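Local coordinates for protein glycosyl hydrolase family 26 (Bacteroides ovatus, PDB 4ZXO) that hydrolyses beta-mannosidic linkages in the backbone of galactomannan, as a family 26 beta-mannanase belonging to a polysaccharide utilization locus, at residues A[102-107]-A[134-139]; A[88-92]-A[155-159]; A[29-35]-A[47-51]. All coordinates share one frame; numbering follows the deposited sequence.

Contact 1: A[102-107]-A[134-139]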
# COMPACT_ATOMS: atom_id res chain seq x y z
N TRP A 102 -0.38 -7.49 2.30
CA TRP A 102 -0.28 -8.92 2.65
C TRP A 102 -1.56 -9.37 3.30
O TRP A 102 -1.69 -9.33 4.55
CB TRP A 102 0.92 -9.15 3.64
CG TRP A 102 1.27 -10.60 3.83
CD1 TRP A 102 0.97 -11.66 3.00
CD2 TRP A 102 2.03 -11.13 4.92
NE1 TRP A 102 1.48 -12.83 3.54
CE2 TRP A 102 2.13 -12.53 4.72
CE3 TRP A 102 2.59 -10.56 6.06
CZ2 TRP A 102 2.79 -13.38 5.60
CZ3 TRP A 102 3.28 -11.41 6.96
CH2 TRP A 102 3.38 -12.83 6.71
N HIS A 103 -2.51 -9.81 2.47
CA HIS A 103 -3.73 -10.39 3.04
C HIS A 103 -3.44 -11.86 3.43
O HIS A 103 -3.82 -12.84 2.72
CB HIS A 103 -4.90 -10.29 2.05
CG HIS A 103 -5.48 -8.92 1.94
ND1 HIS A 103 -4.89 -7.90 1.21
CD2 HIS A 103 -6.64 -8.42 2.41
CE1 HIS A 103 -5.68 -6.83 1.25
NE2 HIS A 103 -6.74 -7.12 1.99
N VAL A 104 -2.74 -12.00 4.55
CA VAL A 104 -2.21 -13.28 5.00
C VAL A 104 -3.32 -14.16 5.59
O VAL A 104 -4.28 -13.67 6.24
CB VAL A 104 -1.09 -13.03 6.04
CG1 VAL A 104 -1.56 -12.10 7.20
CG2 VAL A 104 -0.41 -14.28 6.59
N ARG A 105 -3.19 -15.46 5.33
CA ARG A 105 -4.11 -16.44 5.85
C ARG A 105 -4.13 -16.43 7.39
O ARG A 105 -3.21 -15.90 8.07
CB ARG A 105 -3.71 -17.84 5.36
CG ARG A 105 -3.67 -18.04 3.86
CD ARG A 105 -5.02 -18.00 3.16
NE ARG A 105 -5.88 -19.13 3.58
CZ ARG A 105 -7.06 -19.39 3.06
NH1 ARG A 105 -7.52 -18.68 2.07
NH2 ARG A 105 -7.78 -20.42 3.52
N ASN A 106 -5.17 -17.05 7.93
CA ASN A 106 -5.35 -17.17 9.37
C ASN A 106 -4.55 -18.38 9.84
O ASN A 106 -4.91 -19.52 9.48
CB ASN A 106 -6.84 -17.33 9.66
CG ASN A 106 -7.17 -17.35 11.13
OD1 ASN A 106 -6.49 -17.98 11.91
ND2 ASN A 106 -8.22 -16.65 11.51
N PRO A 107 -3.48 -18.16 10.64
CA PRO A 107 -2.60 -19.30 10.99
C PRO A 107 -3.20 -20.26 12.02
O PRO A 107 -2.67 -21.37 12.19
CB PRO A 107 -1.34 -18.62 11.55
CG PRO A 107 -1.84 -17.27 12.09
CD PRO A 107 -2.97 -16.86 11.10
N LYS A 134 5.46 -21.20 13.07
CA LYS A 134 4.84 -21.12 11.74
C LYS A 134 4.72 -19.66 11.31
O LYS A 134 4.98 -19.35 10.17
CB LYS A 134 3.49 -21.76 11.75
CG LYS A 134 2.90 -21.84 10.38
CD LYS A 134 1.64 -22.69 10.28
CE LYS A 134 0.51 -22.09 11.09
NZ LYS A 134 -0.72 -22.91 10.91
N MET A 135 4.28 -18.79 12.22
CA MET A 135 4.15 -17.37 11.85
C MET A 135 5.52 -16.83 11.40
O MET A 135 5.57 -16.07 10.43
CB MET A 135 3.63 -16.54 13.02
CG MET A 135 3.25 -15.09 12.64
SD MET A 135 1.80 -14.98 11.52
CE MET A 135 2.54 -14.22 10.06
N LEU A 136 6.61 -17.22 12.09
CA LEU A 136 7.90 -16.72 11.68
C LEU A 136 8.29 -17.34 10.32
O LEU A 136 8.93 -16.66 9.51
CB LEU A 136 8.98 -16.99 12.74
CG LEU A 136 8.75 -16.35 14.10
CD1 LEU A 136 9.95 -16.63 14.99
CD2 LEU A 136 8.58 -14.87 13.97
N GLU A 137 7.94 -18.60 10.06
CA GLU A 137 8.20 -19.24 8.76
C GLU A 137 7.44 -18.48 7.65
O GLU A 137 7.98 -18.25 6.58
CB GLU A 137 7.79 -20.71 8.83
CG GLU A 137 7.94 -21.50 7.54
CD GLU A 137 6.61 -22.09 7.13
OE1 GLU A 137 6.01 -22.98 7.85
OE2 GLU A 137 6.14 -21.63 6.07
N TRP A 138 6.20 -18.08 7.96
CA TRP A 138 5.38 -17.32 7.00
C TRP A 138 6.03 -15.98 6.68
O TRP A 138 6.12 -15.60 5.53
CB TRP A 138 3.97 -17.11 7.55
CG TRP A 138 3.13 -18.39 7.48
CD1 TRP A 138 3.55 -19.66 7.18
CD2 TRP A 138 1.74 -18.44 7.66
NE1 TRP A 138 2.46 -20.51 7.17
CE2 TRP A 138 1.33 -19.78 7.44
CE3 TRP A 138 0.78 -17.45 7.94
CZ2 TRP A 138 -0.01 -20.18 7.52
CZ3 TRP A 138 -0.58 -17.84 8.05
CH2 TRP A 138 -0.97 -19.20 7.81
N ILE A 139 6.53 -15.28 7.70
CA ILE A 139 7.17 -14.00 7.47
C ILE A 139 8.46 -14.25 6.64
O ILE A 139 8.75 -13.48 5.74
CB ILE A 139 7.48 -13.28 8.77
CG1 ILE A 139 6.16 -12.87 9.48
CG2 ILE A 139 8.33 -12.03 8.51
CD1 ILE A 139 6.36 -12.55 11.02

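Contact 2: A[88-92]-A[155-159]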
# COMPACT_ATOMS: atom_id res chain seq x y z
N ILE A 88 7.01 -6.04 -10.88
CA ILE A 88 7.79 -5.19 -9.97
C ILE A 88 9.09 -4.72 -10.62
O ILE A 88 9.43 -3.51 -10.54
CB ILE A 88 8.04 -5.94 -8.64
CG1 ILE A 88 6.69 -6.03 -7.89
CG2 ILE A 88 9.09 -5.24 -7.75
CD1 ILE A 88 6.68 -7.09 -6.78
N ILE A 89 9.82 -5.64 -11.25
CA ILE A 89 11.05 -5.28 -11.95
C ILE A 89 10.78 -4.24 -13.04
O ILE A 89 11.54 -3.28 -13.19
CB ILE A 89 11.68 -6.56 -12.49
CG1 ILE A 89 12.28 -7.32 -11.33
CG2 ILE A 89 12.79 -6.29 -13.46
CD1 ILE A 89 12.60 -8.74 -11.69
N GLU A 90 9.68 -4.42 -13.77
CA GLU A 90 9.36 -3.48 -14.84
C GLU A 90 8.95 -2.10 -14.32
O GLU A 90 9.29 -1.09 -14.94
CB GLU A 90 8.24 -4.05 -15.72
CG GLU A 90 8.72 -5.31 -16.39
CD GLU A 90 7.64 -6.07 -17.14
OE1 GLU A 90 6.50 -5.61 -17.29
OE2 GLU A 90 7.95 -7.19 -17.59
N GLN A 91 8.26 -2.05 -13.18
CA GLN A 91 7.87 -0.76 -12.62
C GLN A 91 9.11 -0.05 -12.12
O GLN A 91 9.24 1.17 -12.33
CB GLN A 91 6.82 -0.97 -11.51
CG GLN A 91 6.46 0.33 -10.72
CD GLN A 91 5.64 1.34 -11.53
OE1 GLN A 91 5.60 1.30 -12.78
NE2 GLN A 91 4.97 2.24 -10.82
N TYR A 92 10.03 -0.77 -11.47
CA TYR A 92 11.24 -0.11 -11.04
C TYR A 92 12.03 0.41 -12.24
O TYR A 92 12.55 1.54 -12.24
CB TYR A 92 12.11 -1.09 -10.26
CG TYR A 92 13.39 -0.48 -9.73
CD1 TYR A 92 13.39 0.25 -8.56
CD2 TYR A 92 14.59 -0.63 -10.42
CE1 TYR A 92 14.55 0.80 -8.07
CE2 TYR A 92 15.80 -0.05 -9.94
CZ TYR A 92 15.76 0.66 -8.75
OH TYR A 92 16.91 1.23 -8.26
N VAL A 155 20.52 -5.26 -8.53
CA VAL A 155 20.20 -4.26 -7.48
C VAL A 155 18.86 -4.59 -6.83
O VAL A 155 17.89 -4.86 -7.55
CB VAL A 155 20.19 -2.84 -8.08
CG1 VAL A 155 19.88 -1.77 -7.03
CG2 VAL A 155 21.57 -2.55 -8.70
N LEU A 156 18.81 -4.65 -5.50
CA LEU A 156 17.53 -4.93 -4.81
C LEU A 156 16.55 -3.77 -5.06
O LEU A 156 16.92 -2.59 -5.03
CB LEU A 156 17.73 -5.12 -3.28
CG LEU A 156 18.25 -6.47 -2.71
CD1 LEU A 156 18.41 -6.45 -1.17
CD2 LEU A 156 17.34 -7.64 -2.99
N ILE A 157 15.31 -4.12 -5.33
CA ILE A 157 14.29 -3.09 -5.64
C ILE A 157 13.60 -2.70 -4.36
O ILE A 157 13.02 -3.58 -3.66
CB ILE A 157 13.32 -3.64 -6.66
CG1 ILE A 157 14.09 -3.82 -7.99
CG2 ILE A 157 12.10 -2.70 -6.81
CD1 ILE A 157 13.32 -4.69 -8.97
N PRO A 158 13.63 -1.39 -4.02
CA PRO A 158 12.93 -0.94 -2.80
C PRO A 158 11.43 -1.17 -2.94
O PRO A 158 10.86 -1.04 -4.02
CB PRO A 158 13.24 0.57 -2.72
CG PRO A 158 14.47 0.74 -3.54
CD PRO A 158 14.29 -0.27 -4.69
N VAL A 159 10.80 -1.54 -1.84
CA VAL A 159 9.34 -1.73 -1.78
C VAL A 159 8.80 -1.11 -0.50
O VAL A 159 9.45 -1.15 0.53
CB VAL A 159 9.00 -3.28 -1.80
CG1 VAL A 159 7.58 -3.59 -1.30
CG2 VAL A 159 9.30 -3.79 -3.20

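Contact 3: A[29-35]-A[47-51]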
# COMPACT_ATOMS: atom_id res chain seq x y z
N PHE A 29 0.57 9.07 -8.09
CA PHE A 29 -0.68 8.35 -8.22
C PHE A 29 -0.46 6.86 -8.33
O PHE A 29 0.41 6.42 -9.10
CB PHE A 29 -1.45 8.82 -9.44
CG PHE A 29 -2.82 8.18 -9.53
CD1 PHE A 29 -3.86 8.59 -8.68
CD2 PHE A 29 -3.05 7.11 -10.37
CE1 PHE A 29 -5.14 7.96 -8.73
CE2 PHE A 29 -4.31 6.48 -10.40
CZ PHE A 29 -5.35 6.91 -9.60
N GLY A 30 -1.30 6.07 -7.62
CA GLY A 30 -1.14 4.65 -7.52
C GLY A 30 -2.38 3.84 -7.90
O GLY A 30 -3.51 4.30 -7.73
N HIS A 31 -2.15 2.60 -8.32
CA HIS A 31 -3.23 1.68 -8.57
C HIS A 31 -2.78 0.25 -8.23
O HIS A 31 -1.71 -0.21 -8.67
CB HIS A 31 -3.62 1.78 -10.05
CG HIS A 31 -4.81 0.93 -10.44
ND1 HIS A 31 -4.89 0.27 -11.65
CD2 HIS A 31 -5.97 0.65 -9.78
CE1 HIS A 31 -6.04 -0.38 -11.73
NE2 HIS A 31 -6.70 -0.19 -10.59
N HIS A 32 -3.61 -0.46 -7.50
CA HIS A 32 -3.36 -1.86 -7.17
C HIS A 32 -3.57 -2.78 -8.39
O HIS A 32 -4.51 -2.63 -9.17
CB HIS A 32 -4.30 -2.31 -6.01
CG HIS A 32 -3.90 -3.61 -5.39
ND1 HIS A 32 -2.88 -3.73 -4.44
CD2 HIS A 32 -4.37 -4.87 -5.59
CE1 HIS A 32 -2.75 -5.00 -4.09
NE2 HIS A 32 -3.67 -5.71 -4.76
N ASP A 33 -2.63 -3.70 -8.52
CA ASP A 33 -2.62 -4.75 -9.57
C ASP A 33 -2.66 -4.13 -10.98
O ASP A 33 -3.15 -4.74 -11.92
CB ASP A 33 -3.78 -5.74 -9.33
CG ASP A 33 -3.42 -6.79 -8.29
OD1 ASP A 33 -2.20 -6.94 -8.02
OD2 ASP A 33 -4.35 -7.44 -7.75
N ASP A 34 -2.09 -2.92 -11.11
CA ASP A 34 -2.32 -2.13 -12.30
C ASP A 34 -1.87 -2.81 -13.60
O ASP A 34 -2.58 -2.75 -14.63
CB ASP A 34 -1.57 -0.80 -12.18
CG ASP A 34 -1.89 0.13 -13.34
OD1 ASP A 34 -3.06 0.56 -13.46
OD2 ASP A 34 -0.99 0.40 -14.17
N THR A 35 -0.71 -3.46 -13.56
CA THR A 35 -0.18 -4.12 -14.74
C THR A 35 -0.41 -5.62 -14.74
O THR A 35 0.06 -6.32 -15.66
CB THR A 35 1.31 -3.84 -14.88
OG1 THR A 35 1.92 -3.99 -13.57
CG2 THR A 35 1.53 -2.41 -15.37
N ARG A 47 0.19 -3.75 -20.43
CA ARG A 47 -1.15 -3.14 -20.37
C ARG A 47 -1.45 -2.65 -18.96
O ARG A 47 -0.83 -3.12 -17.99
CB ARG A 47 -2.24 -4.15 -20.85
CG ARG A 47 -3.62 -3.55 -21.03
CD ARG A 47 -4.49 -4.47 -21.88
NE ARG A 47 -5.85 -3.97 -21.98
CZ ARG A 47 -6.82 -4.57 -22.65
NH1 ARG A 47 -6.60 -5.72 -23.27
NH2 ARG A 47 -8.01 -4.03 -22.67
N SER A 48 -2.33 -1.63 -18.86
CA SER A 48 -2.65 -0.91 -17.63
C SER A 48 -3.94 -0.16 -17.85
O SER A 48 -4.00 0.61 -18.83
CB SER A 48 -1.55 0.08 -17.30
OG SER A 48 -2.04 1.13 -16.45
N ASP A 49 -4.98 -0.34 -17.01
CA ASP A 49 -6.20 0.45 -17.26
C ASP A 49 -5.89 1.95 -17.07
O ASP A 49 -6.46 2.81 -17.78
CB ASP A 49 -7.31 0.04 -16.33
CG ASP A 49 -8.03 -1.20 -16.81
OD1 ASP A 49 -7.74 -1.69 -17.94
OD2 ASP A 49 -8.95 -1.62 -16.09
N VAL A 50 -5.01 2.27 -16.13
CA VAL A 50 -4.62 3.69 -15.96
C VAL A 50 -3.93 4.27 -17.20
O VAL A 50 -4.34 5.32 -17.71
CB VAL A 50 -3.73 3.85 -14.70
CG1 VAL A 50 -3.10 5.23 -14.65
CG2 VAL A 50 -4.61 3.61 -13.47
N LYS A 51 -2.94 3.57 -17.72
CA LYS A 51 -2.27 4.05 -18.91
C LYS A 51 -3.22 4.08 -20.09
O LYS A 51 -3.18 5.01 -20.90
CB LYS A 51 -1.03 3.17 -19.20
CG LYS A 51 -0.17 3.66 -20.39
CD LYS A 51 1.08 2.82 -20.50
CE LYS A 51 1.91 3.16 -21.73
NZ LYS A 51 1.42 2.35 -22.90
O HOH W 1 -5.23 -2.14 -14.66

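Contact 1: A[102-107]-A[134-139]
W138 of helix 132-147 reaches into 102-107, part of the loop at the C-terminal end of barrel strand 97-101, and its indole can be traced atom by atom. CB lies beside the far end of another indole, 4.4 Å from CZ2 of W102. With CG anti to the carbonyl carbon (chi1 -75°), the ring is sent forward to the loop. CE3 meets the methyl CG2 of V104 at 3.6 Å. Next along the benzene rim, CZ3 lies 3.3 Å from the carbonyl O of R105, which sits in the ring plane at its edge. CH2, at the tip, touches CA of P107 at 3.6 Å, while CB of that proline packs on CZ3. One helical turn earlier, K134 lays its CG over one face of the same ring, then bends at chi3 to bring NZ 2.8 Å from O of P107. This hydrogen bond arrives in the carbonyl plane on a lone pair, at a C=O...N angle of 137°. Toward the start of the loop, CH2 of W102 meets CE of M135 at 3.7 Å and CG1 of I139 at 3.9 Å, while its NE1 is bonded to E69, which also binds R105 N. The contact is therefore largely apolar: packing of W138 on V104 and P107, and of W102 on M135 and I139, makes up most of it, and one lysine-carbonyl bond adds a directional hold at P107.

Contact 2: A[88-92]-A[155-159]
I157 fits against three residues of helix 81-93, and the contact across the two segments is wholly apolar. Its first shell centres on Y92. CG1 of I157 lies over one face of the phenol ring, 4.1 Å from the centroid and 22° off the normal, which identifies a CH-pi contact offset toward the rim. The other branch, CG2, meets CD1 of Y92 at 3.7 Å and also reaches CG2 of I88 at 4.0 Å. The delta methyl runs on to the residue nearly one turn earlier in the helix, CD1 of I157 lying 3.7 Å from CG1 of I89. Both branches thus touch Y92 and part beyond it: CG1 points away from the carbonyl carbon (chi1 -67°), which leaves CG2 opposite the backbone N. P158 adds a second approach to the ring, its CD standing 3.6 Å from CE1 of Y92. More distantly, CG1 of V155 comes within 4.4 Å of the phenol oxygen OH of Y92.

Outward from this shell, I98 of strand 97-101 touches both I88 and I157. Y343 meets the ring of Y92 with the planes at about 45°, and E11 of helix 10-19 touches Y92, V155 and P158. A helix of the TIM-barrel shell is thereby packed against the segment leading into barrel strand 159-162. No hydrogen bond crosses between these two segments, where the joint rests on apolar packing and the CH-pi contact; the polar hold on I157 comes from outside the pair, from the backbone of L149 and the side-chain amide of N202.

Contact 3: A[29-35]-A[47-51]
An N-cap and a type II beta turn meet here, at the C-terminal end of barrel strand 27-32: the turn runs from H31 to D34, and S48 caps helix 49-54. The two are joined by the carboxylate of D34. S48 OG donates to D34 OD2 over 2.6 Å, arriving on the syn side but 19° out of the carboxylate plane. The same hydroxyl accepts from K51 N at 2.9 Å with an almost straight N-H...O angle of 177°, so it relays the helix's first turn to the acid. On the other oxygen, H31 ND1 gives its hydrogen to D34 OD1 at 2.6 Å, 171° at the hydrogen, in the plane of the imidazole and on the anti lone pair. The carboxylate gets there because D34 CG is turned opposite its backbone N. V50 fills the angle between these groups: its CG2 lies 3.4 Å from D34 OD1, 3.8 Å from H31 ND1 and 4.2 Å from CE2 at the edge of the F29 ring. A water adds a second bridge, donating to D34 O at 2.7 Å and accepting from D49 N at 3.0 Å. Replacing D34 with an alanine would probably leave the capping hydroxyl of S48 without its acceptor and the imidazole of H31 less firmly fixed in rotation. Further out, D49 is bonded to W41 and N303. H31 and S48 thus each give a hydrogen to D34, so that one buried carboxylate, with both oxygens taken, ties the strand end to the helix cap.

In the fold
Along the chain contact 3 comes first, and contact 1 lies wholly between the two segments of contact 2. Their centres stand 16 Å (contacts 2 and 3), 23 Å (1 and 2) and 27 Å (1 and 3) apart, and none touches another. All share the parallel barrel sheet of the TIM-barrel clan, contacts 1 and 2 flanking strand 97-101 from different ends: contact 1 holds the loop leaving it against helix 132-147, whereas contact 2 packs helix 81-93, which precedes it, on the approach to the neighbouring strand 159-162. Contact 3 secures the exit of strand 27-32. Contacts 1 and 3 therefore order loops at the strands' C-terminal ends, where TIM-barrel enzymes carry their active sites.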